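PDB 3V5C: mandelate racemase/muconate lactonizing protein from Paenibacillus sp., which probably acts as a magnesium-dependent sugar acid dehydratase of the enolase superfamily, removing water from galacturonate. Local coordinates for residues 340-352 and 363-375. The protein carries 1 engineered substitution. Sequence-based numbering, arbitrary orientation.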
ATOM      1  N   ILE A 340      -2.370  -9.649  -8.011  1.00 11.35           N
ATOM      2  CA  ILE A 340      -2.136 -10.876  -7.264  1.00 12.76           C
ATOM      3  C   ILE A 340      -3.398 -11.695  -7.133  1.00 11.30           C
ATOM      4  O   ILE A 340      -4.486 -11.155  -6.959  1.00 13.33           O
ATOM      5  CB  ILE A 340      -1.619 -10.557  -5.846  1.00 11.04           C
ATOM      6  CG1 ILE A 340      -0.272  -9.839  -5.950  1.00 15.28           C
ATOM      7  CG2 ILE A 340      -1.451 -11.841  -5.029  1.00 11.58           C
ATOM      8  CD1 ILE A 340       0.167  -9.157  -4.654  1.00 14.04           C
ATOM      9  N   THR A 341      -3.243 -13.014  -7.199  1.00 11.67           N
ATOM     10  CA  THR A 341      -4.372 -13.896  -6.949  1.00 11.72           C
ATOM     11  C   THR A 341      -4.033 -14.760  -5.749  1.00 12.64           C
ATOM     12  O   THR A 341      -3.125 -15.577  -5.800  1.00 12.84           O
ATOM     13  CB  THR A 341      -4.706 -14.769  -8.186  1.00 15.00           C
ATOM     14  OG1 THR A 341      -5.185 -13.918  -9.238  1.00 18.88           O
ATOM     15  CG2 THR A 341      -5.791 -15.776  -7.839  1.00 17.53           C
ATOM     16  N   ILE A 342      -4.747 -14.537  -4.648  1.00 10.33           N
ATOM     17  CA  ILE A 342      -4.556 -15.342  -3.459  1.00  8.42           C
ATOM     18  C   ILE A 342      -5.655 -16.400  -3.390  1.00 12.29           C
ATOM     19  O   ILE A 342      -6.840 -16.078  -3.484  1.00 12.49           O
ATOM     20  CB  ILE A 342      -4.632 -14.450  -2.182  1.00 11.11           C
ATOM     21  CG1 ILE A 342      -3.543 -13.365  -2.199  1.00 10.23           C
ATOM     22  CG2 ILE A 342      -4.534 -15.298  -0.913  1.00 11.97           C
ATOM     23  CD1 ILE A 342      -2.112 -13.878  -2.157  1.00 12.48           C
ATOM     24  N   GLU A 343      -5.266 -17.656  -3.206  0.53 12.69           N
ATOM     25  CA  GLU A 343      -6.245 -18.737  -3.125  0.53 13.24           C
ATOM     26  C   GLU A 343      -7.147 -18.561  -1.910  0.53 12.76           C
ATOM     27  O   GLU A 343      -6.665 -18.358  -0.804  0.53 13.03           O
ATOM     28  CB  GLU A 343      -5.543 -20.098  -3.097  0.53 15.81           C
ATOM     29  CG  GLU A 343      -4.852 -20.432  -4.411  0.53 17.41           C
ATOM     30  CD  GLU A 343      -5.801 -20.343  -5.588  0.53 18.58           C
ATOM     31  OE1 GLU A 343      -6.778 -21.122  -5.612  0.53 21.81           O
ATOM     32  OE2 GLU A 343      -5.587 -19.483  -6.469  0.53 16.21           O
ATOM     33  N   GLY A 344      -8.459 -18.616  -2.124  1.00 12.13           N
ATOM     34  CA  GLY A 344      -9.406 -18.438  -1.032  1.00 10.43           C
ATOM     35  C   GLY A 344      -9.796 -16.998  -0.731  1.00 11.58           C
ATOM     36  O   GLY A 344     -10.565 -16.744   0.191  1.00 13.90           O
ATOM     37  N   MET A 345      -9.241 -16.053  -1.475  1.00 12.67           N
ATOM     38  CA  MET A 345      -9.506 -14.643  -1.216  1.00 12.89           C
ATOM     39  C   MET A 345     -10.095 -13.984  -2.461  1.00 13.72           C
ATOM     40  O   MET A 345      -9.365 -13.503  -3.335  1.00 13.76           O
ATOM     41  CB  MET A 345      -8.223 -13.937  -0.752  1.00 10.79           C
ATOM     42  CG  MET A 345      -8.442 -12.476  -0.284  1.00  9.90           C
ATOM     43  SD  MET A 345      -6.936 -11.750   0.418  1.00 13.91           S
ATOM     44  CE  MET A 345      -6.317 -10.822  -0.975  1.00 15.37           C
ATOM     45  N   ASP A 346     -11.423 -13.990  -2.557  1.00 11.88           N
ATOM     46  CA  ASP A 346     -12.118 -13.501  -3.753  1.00 11.94           C
ATOM     47  C   ASP A 346     -12.242 -11.981  -3.734  1.00 14.63           C
ATOM     48  O   ASP A 346     -13.019 -11.416  -2.959  1.00 14.01           O
ATOM     49  CB  ASP A 346     -13.502 -14.160  -3.818  1.00 13.92           C
ATOM     50  CG  ASP A 346     -14.318 -13.746  -5.032  1.00 17.67           C
ATOM     51  OD1 ASP A 346     -13.913 -12.848  -5.786  1.00 17.91           O
ATOM     52  OD2 ASP A 346     -15.417 -14.327  -5.209  1.00 26.68           O
ATOM     53  N   VAL A 347     -11.468 -11.336  -4.601  1.00 13.48           N
ATOM     54  CA  VAL A 347     -11.446  -9.882  -4.706  1.00 12.22           C
ATOM     55  C   VAL A 347     -12.154  -9.397  -5.969  1.00 14.39           C
ATOM     56  O   VAL A 347     -12.002  -8.250  -6.373  1.00 17.04           O
ATOM     57  CB  VAL A 347      -9.998  -9.350  -4.672  1.00 11.45           C
ATOM     58  CG1 VAL A 347      -9.320  -9.749  -3.373  1.00 15.78           C
ATOM     59  CG2 VAL A 347      -9.207  -9.881  -5.874  1.00 17.69           C
ATOM     60  N   SER A 348     -12.973 -10.262  -6.569  1.00 13.73           N
ATOM     61  CA  SER A 348     -13.605  -9.948  -7.854  1.00 18.78           C
ATOM     62  C   SER A 348     -14.608  -8.788  -7.792  1.00 18.21           C
ATOM     63  O   SER A 348     -15.022  -8.249  -8.829  1.00 16.09           O
ATOM     64  CB  SER A 348     -14.278 -11.195  -8.423  1.00 18.79           C
ATOM     65  OG  SER A 348     -15.393 -11.561  -7.642  1.00 21.07           O
ATOM     66  N   GLY A 349     -15.003  -8.396  -6.585  1.00 14.50           N
ATOM     67  CA  GLY A 349     -15.843  -7.217  -6.432  1.00 15.44           C
ATOM     68  C   GLY A 349     -15.121  -5.933  -6.822  1.00 14.88           C
ATOM     69  O   GLY A 349     -15.752  -4.920  -7.116  1.00 17.09           O
ATOM     70  N   TYR A 350     -13.790  -5.968  -6.816  1.00 13.75           N
ATOM     71  CA  TYR A 350     -12.979  -4.829  -7.227  1.00 13.68           C
ATOM     72  C   TYR A 350     -12.631  -4.935  -8.705  1.00 12.21           C
ATOM     73  O   TYR A 350     -12.427  -6.030  -9.224  1.00 17.05           O
ATOM     74  CB  TYR A 350     -11.659  -4.798  -6.447  1.00 13.25           C
ATOM     75  CG  TYR A 350     -11.790  -4.481  -4.970  1.00 12.07           C
ATOM     76  CD1 TYR A 350     -12.235  -5.439  -4.056  1.00 11.22           C
ATOM     77  CD2 TYR A 350     -11.423  -3.232  -4.487  1.00 12.19           C
ATOM     78  CE1 TYR A 350     -12.335  -5.148  -2.697  1.00 12.45           C
ATOM     79  CE2 TYR A 350     -11.523  -2.935  -3.133  1.00 10.78           C
ATOM     80  CZ  TYR A 350     -11.978  -3.895  -2.244  1.00 13.49           C
ATOM     81  OH  TYR A 350     -12.067  -3.582  -0.898  1.00 12.62           O
ATOM     82  N   ARG A 351     -12.539  -3.794  -9.380  1.00 13.16           N
ATOM     83  CA  ARG A 351     -12.036  -3.792 -10.743  1.00 15.68           C
ATOM     84  C   ARG A 351     -11.171  -2.565 -11.018  1.00 16.12           C
ATOM     85  O   ARG A 351     -11.301  -1.538 -10.340  1.00 15.48           O
ATOM     86  CB  ARG A 351     -13.188  -3.898 -11.742  1.00 23.37           C
ATOM     87  CG  ARG A 351     -14.194  -2.777 -11.643  1.00 21.48           C
ATOM     88  CD  ARG A 351     -15.362  -2.972 -12.626  1.00 26.47           C
ATOM     89  NE  ARG A 351     -16.164  -1.757 -12.704  1.00 26.29           N
ATOM     90  CZ  ARG A 351     -15.928  -0.770 -13.560  1.00 27.60           C
ATOM     91  NH1 ARG A 351     -14.926  -0.869 -14.424  1.00 31.36           N
ATOM     92  NH2 ARG A 351     -16.694   0.314 -13.560  1.00 33.31           N
ATOM     93  N   ILE A 352     -10.271  -2.694 -11.992  1.00 15.35           N
ATOM     94  CA  ILE A 352      -9.412  -1.592 -12.423  1.00 13.31           C
ATOM     95  C   ILE A 352      -9.867  -1.066 -13.781  1.00 17.27           C
ATOM     96  O   ILE A 352     -10.120  -1.844 -14.712  1.00 17.77           O
ATOM     97  CB  ILE A 352      -7.930  -2.017 -12.581  1.00 15.87           C
ATOM     98  CG1 ILE A 352      -7.406  -2.750 -11.342  1.00 18.70           C
ATOM     99  CG2 ILE A 352      -7.068  -0.804 -12.935  1.00 15.98           C
ATOM    100  CD1 ILE A 352      -7.573  -1.979 -10.057  1.00 16.73           C
ATOM    101  N   PRO A 363     -20.454  -5.214   2.004  1.00 16.39           N
ATOM    102  CA  PRO A 363     -20.120  -5.043   3.421  1.00 15.50           C
ATOM    103  C   PRO A 363     -18.649  -5.292   3.747  1.00 14.02           C
ATOM    104  O   PRO A 363     -17.970  -6.109   3.103  1.00 15.11           O
ATOM    105  CB  PRO A 363     -21.001  -6.095   4.119  1.00 16.85           C
ATOM    106  CG  PRO A 363     -22.141  -6.342   3.149  1.00 21.62           C
ATOM    107  CD  PRO A 363     -21.508  -6.229   1.794  1.00 18.54           C
ATOM    108  N   GLY A 364     -18.181  -4.599   4.774  1.00 12.71           N
ATOM    109  CA  GLY A 364     -16.811  -4.733   5.249  1.00 12.81           C
ATOM    110  C   GLY A 364     -15.827  -4.307   4.178  1.00 10.34           C
ATOM    111  O   GLY A 364     -15.971  -3.243   3.550  1.00 12.91           O
ATOM    112  N   PHE A 365     -14.813  -5.126   3.949  1.00 11.14           N
ATOM    113  CA  PHE A 365     -13.837  -4.801   2.910  1.00 11.46           C
ATOM    114  C   PHE A 365     -14.210  -5.378   1.546  1.00 11.72           C
ATOM    115  O   PHE A 365     -13.439  -5.273   0.606  1.00 13.72           O
ATOM    116  CB  PHE A 365     -12.406  -5.212   3.309  1.00 10.18           C
ATOM    117  CG  PHE A 365     -11.813  -4.362   4.410  1.00 10.59           C
ATOM    118  CD1 PHE A 365     -11.271  -3.107   4.133  1.00  9.70           C
ATOM    119  CD2 PHE A 365     -11.822  -4.812   5.716  1.00 11.96           C
ATOM    120  CE1 PHE A 365     -10.724  -2.314   5.148  1.00 10.58           C
ATOM    121  CE2 PHE A 365     -11.277  -4.045   6.739  1.00 10.56           C
ATOM    122  CZ  PHE A 365     -10.734  -2.777   6.455  1.00 11.28           C
ATOM    123  N   GLY A 366     -15.402  -5.955   1.428  1.00 10.86           N
ATOM    124  CA  GLY A 366     -15.869  -6.398   0.122  1.00 11.55           C
ATOM    125  C   GLY A 366     -15.119  -7.593  -0.443  1.00 14.66           C
ATOM    126  O   GLY A 366     -15.262  -7.924  -1.613  1.00 15.27           O
ATOM    127  N   ILE A 367     -14.319  -8.240   0.391  1.00 10.94           N
ATOM    128  CA  ILE A 367     -13.574  -9.429  -0.004  1.00 12.19           C
ATOM    129  C   ILE A 367     -14.278 -10.670   0.539  1.00 13.26           C
ATOM    130  O   ILE A 367     -14.617 -10.728   1.717  1.00 12.61           O
ATOM    131  CB  ILE A 367     -12.152  -9.382   0.569  1.00  9.82           C
ATOM    132  CG1 ILE A 367     -11.421  -8.158   0.032  1.00 10.95           C
ATOM    133  CG2 ILE A 367     -11.409 -10.685   0.279  1.00 11.97           C
ATOM    134  CD1 ILE A 367     -10.047  -7.926   0.671  1.00 11.74           C
ATOM    135  N   VAL A 368     -14.524 -11.661  -0.321  1.00 11.30           N
ATOM    136  CA  VAL A 368     -15.217 -12.853   0.134  1.00 10.82           C
ATOM    137  C   VAL A 368     -14.220 -13.994   0.310  1.00 11.69           C
ATOM    138  O   VAL A 368     -13.615 -14.465  -0.658  1.00 13.14           O
ATOM    139  CB  VAL A 368     -16.354 -13.264  -0.848  1.00 13.37           C
ATOM    140  CG1 VAL A 368     -17.070 -14.522  -0.335  1.00 19.30           C
ATOM    141  CG2 VAL A 368     -17.312 -12.108  -1.007  1.00 16.09           C
ATOM    142  N   PHE A 369     -14.025 -14.415   1.555  1.00 11.36           N
ATOM    143  CA  PHE A 369     -13.120 -15.524   1.837  1.00 12.23           C
ATOM    144  C   PHE A 369     -13.819 -16.869   1.732  1.00 13.13           C
ATOM    145  O   PHE A 369     -15.015 -16.992   2.008  1.00 13.32           O
ATOM    146  CB  PHE A 369     -12.441 -15.352   3.203  1.00 12.90           C
ATOM    147  CG  PHE A 369     -11.449 -14.226   3.232  1.00 10.85           C
ATOM    148  CD1 PHE A 369     -10.092 -14.465   3.081  1.00 12.03           C
ATOM    149  CD2 PHE A 369     -11.880 -12.916   3.380  1.00 13.73           C
ATOM    150  CE1 PHE A 369      -9.168 -13.412   3.081  1.00 11.42           C
ATOM    151  CE2 PHE A 369     -10.957 -11.851   3.396  1.00 15.18           C
ATOM    152  CZ  PHE A 369      -9.603 -12.107   3.230  1.00 12.23           C
ATOM    153  N   ASP A 370     -13.058 -17.862   1.293  1.00 14.25           N
ATOM    154  CA  ASP A 370     -13.533 -19.235   1.183  1.00 13.13           C
ATOM    155  C   ASP A 370     -13.475 -19.819   2.579  1.00 12.67           C
ATOM    156  O   ASP A 370     -12.412 -20.182   3.061  1.00 12.98           O
ATOM    157  CB  ASP A 370     -12.632 -20.009   0.214  1.00 13.93           C
ATOM    158  CG  ASP A 370     -13.082 -21.443   0.006  1.00 19.44           C
ATOM    159  OD1 ASP A 370     -13.739 -21.995   0.912  1.00 16.43           O
ATOM    160  OD2 ASP A 370     -12.771 -22.009  -1.068  1.00 19.01           O
ATOM    161  N   ASP A 371     -14.623 -19.894   3.255  1.00 13.06           N
ATOM    162  CA  ASP A 371     -14.632 -20.346   4.635  1.00 11.83           C
ATOM    163  C   ASP A 371     -13.989 -21.726   4.798  1.00 12.67           C
ATOM    164  O   ASP A 371     -13.209 -21.952   5.731  1.00 13.42           O
ATOM    165  CB  ASP A 371     -16.054 -20.436   5.208  1.00 14.13           C
ATOM    166  CG  ASP A 371     -16.752 -19.086   5.358  1.00 21.93           C
ATOM    167  OD1 ASP A 371     -16.108 -18.052   5.645  1.00 21.48           O
ATOM    168  OD2 ASP A 371     -17.993 -19.075   5.214  1.00 26.87           O
ATOM    169  N   GLU A 372     -14.307 -22.644   3.894  1.00 13.67           N
ATOM    170  CA  GLU A 372     -13.864 -24.034   4.052  1.00 16.73           C
ATOM    171  C   GLU A 372     -12.362 -24.163   3.839  1.00 14.47           C
ATOM    172  O   GLU A 372     -11.690 -24.951   4.495  1.00 14.24           O
ATOM    173  CB  GLU A 372     -14.599 -24.966   3.085  1.00 23.18           C
ATOM    174  CG  GLU A 372     -16.036 -25.215   3.448  1.00 27.78           C
ATOM    175  CD  GLU A 372     -16.902 -23.988   3.278  1.00 32.15           C
ATOM    176  OE1 GLU A 372     -16.656 -23.203   2.330  1.00 35.99           O
ATOM    177  OE2 GLU A 372     -17.820 -23.812   4.105  1.00 32.76           O
ATOM    178  N   LEU A 373     -11.838 -23.395   2.900  1.00 13.50           N
ATOM    179  CA  LEU A 373     -10.407 -23.429   2.652  1.00 13.25           C
ATOM    180  C   LEU A 373      -9.663 -22.811   3.822  1.00 10.52           C
ATOM    181  O   LEU A 373      -8.638 -23.332   4.269  1.00 12.81           O
ATOM    182  CB  LEU A 373     -10.063 -22.700   1.361  1.00 13.59           C
ATOM    183  CG  LEU A 373      -8.561 -22.649   1.067  1.00 14.25           C
ATOM    184  CD1 LEU A 373      -7.959 -24.043   0.880  1.00 17.80           C
ATOM    185  CD2 LEU A 373      -8.260 -21.775  -0.140  1.00 17.56           C
ATOM    186  N   VAL A 374     -10.171 -21.695   4.325  1.00 12.07           N
ATOM    187  CA  VAL A 374      -9.522 -21.072   5.465  1.00 11.09           C
ATOM    188  C   VAL A 374      -9.548 -22.015   6.663  1.00 12.89           C
ATOM    189  O   VAL A 374      -8.560 -22.147   7.375  1.00 13.09           O
ATOM    190  CB  VAL A 374     -10.160 -19.734   5.782  1.00 10.80           C
ATOM    191  CG1 VAL A 374      -9.574 -19.169   7.056  1.00 13.74           C
ATOM    192  CG2 VAL A 374      -9.934 -18.792   4.612  1.00 13.66           C
ATOM    193  N   THR A 375     -10.681 -22.678   6.880  1.00 11.28           N
ATOM    194  CA  THR A 375     -10.775 -23.642   7.973  1.00 12.81           C
ATOM    195  C   THR A 375      -9.721 -24.751   7.841  1.00 12.02           C
ATOM    196  O   THR A 375      -9.051 -25.099   8.809  1.00 13.90           O
ATOM    197  CB  THR A 375     -12.180 -24.237   8.072  1.00 12.55           C
ATOM    198  OG1 THR A 375     -13.079 -23.211   8.505  1.00 13.77           O
ATOM    199  CG2 THR A 375     -12.211 -25.365   9.086  1.00 16.38           C
TER
HETATM  200  O   HOH W   1     -14.745  -9.428  -3.890  1.00 14.55           O
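At the edge of the Y350 ring, in its plane, lies the backbone O of F365, which accepts from Y350 OH (OH to O, 2.6 Å). I367 CG1 approaches the same ring obliquely, 4.2 Å from CE1, while Y320 of helix 317-325 adds an edge-to-face contact. Oblique to the F369 ring lie G344 O and M345, whose side chain runs alongside in the same direction. With CG anti to the backbone N (chi1 -173°), M345 places CG 3.6 Å from F369 CE1 and its sulfur obliquely to the ring, a Met-aromatic contact. I367 CG2 comes across M345 CG at 3.5 Å, and Y58 stacks on F369.

D346 and V368 form the hydrogen-bonded pair, D346 N to V368 O at 2.9 Å and V368 N to D346 O at 3.0 Å, and D370 N extends the ladder to G344 O. Past D346 and V368 at the other end, a water accepts from G349 N and donates to D346 O and G366 O. S348 N to D346 OD1 closes an Asx turn, and S348 OG adds a second bond on that oxygen's syn lone pair. D370 is the N-cap of helix 371-380, its OD1 accepting from L373 N from above the carboxylate plane. L373 CD2 rests on G344 CA at 3.6 Å. The result is a two-stranded antiparallel ribbon, its M345/F369 face buried and D346 and V368 on the exposed one, where helix 317-325 meets strand 42-52 of the N-terminal sheet in an enolase-type fold.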